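Long-range contact in fructose-2,6-bisphosphatase TIGAR B (Danio rerio, PDB 3E9D), which probably hydrolyses fructose-2,6-bisphosphate, and also fructose-1,6-bisphosphate, to restrain glycolysis and direct sugar into the pentose phosphate pathway: residues Leu198-Pro203 / Ile239-Phe243. Sequence-based numbering, arbitrary orientation.
Sequences LQCCLP and IQGVF. With K (potassium ion), chain E.
C201 bridges to strand 233-246 through both of its backbone polar atoms. Its N donates a nearly straight bond to I239 O at 2.9 Å (171°). Its O accepts from G241 N at 2.8 Å. This is the pattern of a parallel bridge, centred on C201 and Q240. The loop after helix 184-197 thus docks on the edge strand of the mixed sheet of this histidine phosphatase. Q240 itself turns its backbone the other way and bonds to I224 on strand 220-230.

Packing is close from C200 to P203. C200 SG lies against I239 CG2, and C200 CA makes a CA-H...O contact with I239 O. P203 CD, at the edge of its ring, comes within 3.2 Å of G241 O. G241 has no side chain, and L202 CD2 approaches its CA to 4.1 Å. The Q240 chain leaves anti to its own N (chi1 170°) and bends at chi2 (80°), which brings its amide back toward the loop. There NE2 donates to G241 O at 3.0 Å, with that oxygen close to the amide plane. On the other branch, Q240 OE1 lies 3.5 Å from C201 CB. A leucine in place of Q240 would probably leave G241 O without this donor and the C201 and P203 side chains without their amide neighbour.

The L198-Q199 end is looser. L198 and I239 meet there through their CD1 methyls, 3.6 Å apart. Q199 is exposed, and a water stands where a further direct bond might be expected. It accepts from I239 N at 2.9 Å and gives a weak bond to Q199 O. L198 O binds the potassium ion, together with V195 O and E196 O. The chemistry implies a direct grip of two backbone bonds at C201. Q240 serves G241 O from within its own strand, while water and potassium meet polar atoms at the other end.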
loop_
_atom_site.group_PDB
_atom_site.type_symbol
_atom_site.label_atom_id
_atom_site.label_comp_id
_atom_site.label_asym_id
_atom_site.label_seq_id
_atom_site.Cartn_x
_atom_site.Cartn_y
_atom_site.Cartn_z
ATOM N N LEU A 198 5.428 9.265 11.544
ATOM C CA LEU A 198 4.619 10.474 11.350
ATOM C C LEU A 198 3.580 10.636 12.462
ATOM O O LEU A 198 3.313 9.681 13.199
ATOM C CB LEU A 198 3.943 10.439 9.969
ATOM C CG LEU A 198 4.917 10.278 8.777
ATOM C CD1 LEU A 198 4.178 10.344 7.440
ATOM C CD2 LEU A 198 6.056 11.323 8.805
ATOM N N GLN A 199 3.016 11.840 12.588
ATOM C CA GLN A 199 1.835 12.067 13.429
ATOM C C GLN A 199 0.684 11.250 12.844
ATOM O O GLN A 199 0.349 11.396 11.672
ATOM C CB GLN A 199 1.496 13.568 13.509
ATOM C CG GLN A 199 0.060 13.911 13.941
ATOM C CD GLN A 199 -0.152 13.966 15.454
ATOM O OE1 GLN A 199 0.786 13.845 16.247
ATOM N NE2 GLN A 199 -1.401 14.157 15.856
ATOM N N CYS A 200 0.081 10.384 13.652
ATOM C CA CYS A 200 -0.897 9.441 13.124
ATOM C C CYS A 200 -1.908 9.060 14.189
ATOM O O CYS A 200 -1.537 8.863 15.353
ATOM C CB CYS A 200 -0.182 8.187 12.606
ATOM S SG CYS A 200 -1.258 7.032 11.648
ATOM N N CYS A 201 -3.174 8.952 13.783
ATOM C CA CYS A 201 -4.250 8.509 14.656
ATOM C C CYS A 201 -4.675 7.110 14.251
ATOM O O CYS A 201 -4.746 6.788 13.063
ATOM C CB CYS A 201 -5.472 9.449 14.609
ATOM S SG CYS A 201 -5.108 11.258 14.749
ATOM N N LEU A 202 -4.947 6.282 15.248
ATOM C CA LEU A 202 -5.417 4.929 15.023
ATOM C C LEU A 202 -6.709 4.757 15.825
ATOM O O LEU A 202 -6.778 5.220 16.966
ATOM C CB LEU A 202 -4.352 3.902 15.451
ATOM C CG LEU A 202 -3.077 3.737 14.611
ATOM C CD1 LEU A 202 -2.119 2.829 15.305
ATOM C CD2 LEU A 202 -3.381 3.212 13.204
ATOM N N PRO A 203 -7.718 4.080 15.241
ATOM C CA PRO A 203 -9.081 3.959 15.768
ATOM C C PRO A 203 -9.189 3.026 16.986
ATOM O O PRO A 203 -8.240 2.288 17.283
ATOM C CB PRO A 203 -9.855 3.384 14.577
ATOM C CG PRO A 203 -8.815 2.535 13.852
ATOM C CD PRO A 203 -7.541 3.325 13.978
ATOM N N ILE A 239 -3.010 12.163 9.586
ATOM C CA ILE A 239 -3.064 10.845 8.963
ATOM C C ILE A 239 -3.921 9.973 9.893
ATOM O O ILE A 239 -3.628 9.845 11.093
ATOM C CB ILE A 239 -1.644 10.253 8.768
ATOM C CG1 ILE A 239 -0.779 11.228 7.939
ATOM C CG2 ILE A 239 -1.720 8.856 8.123
ATOM C CD1 ILE A 239 0.697 10.884 7.889
ATOM N N GLN A 240 -5.002 9.420 9.361
ATOM C CA GLN A 240 -5.893 8.580 10.151
ATOM C C GLN A 240 -5.859 7.166 9.595
ATOM O O GLN A 240 -6.252 6.934 8.445
ATOM C CB GLN A 240 -7.334 9.123 10.137
ATOM C CG GLN A 240 -8.401 8.162 10.749
ATOM C CD GLN A 240 -8.434 8.189 12.281
ATOM O OE1 GLN A 240 -8.517 9.255 12.881
ATOM N NE2 GLN A 240 -8.371 7.012 12.913
ATOM N N GLY A 241 -5.397 6.221 10.411
ATOM C CA GLY A 241 -5.512 4.817 10.059
ATOM C C GLY A 241 -6.965 4.387 10.164
ATOM O O GLY A 241 -7.663 4.790 11.083
ATOM N N VAL A 242 -7.440 3.599 9.209
ATOM C CA VAL A 242 -8.829 3.087 9.273
ATOM C C VAL A 242 -8.829 1.574 9.505
ATOM O O VAL A 242 -9.413 1.096 10.474
ATOM C CB VAL A 242 -9.657 3.481 8.017
ATOM C CG1 VAL A 242 -11.116 3.020 8.116
ATOM C CG2 VAL A 242 -9.586 5.016 7.766
ATOM N N PHE A 243 -8.167 0.825 8.625
ATOM C CA PHE A 243 -7.987 -0.616 8.809
ATOM C C PHE A 243 -6.687 -1.046 8.136
ATOM O O PHE A 243 -6.180 -0.348 7.232
ATOM C CB PHE A 243 -9.212 -1.438 8.339
ATOM C CG PHE A 243 -9.657 -1.160 6.896
ATOM C CD1 PHE A 243 -9.021 -1.787 5.823
ATOM C CD2 PHE A 243 -10.732 -0.303 6.634
ATOM C CE1 PHE A 243 -9.441 -1.575 4.492
ATOM C CE2 PHE A 243 -11.175 -0.064 5.305
ATOM C CZ PHE A 243 -10.528 -0.700 4.234
HETATM K K K E . 3.368 8.357 15.501
HETATM O O HOH W 1 -2.844 12.533 12.490
HETATM O O HOH W 2 0.786 6.496 15.806
#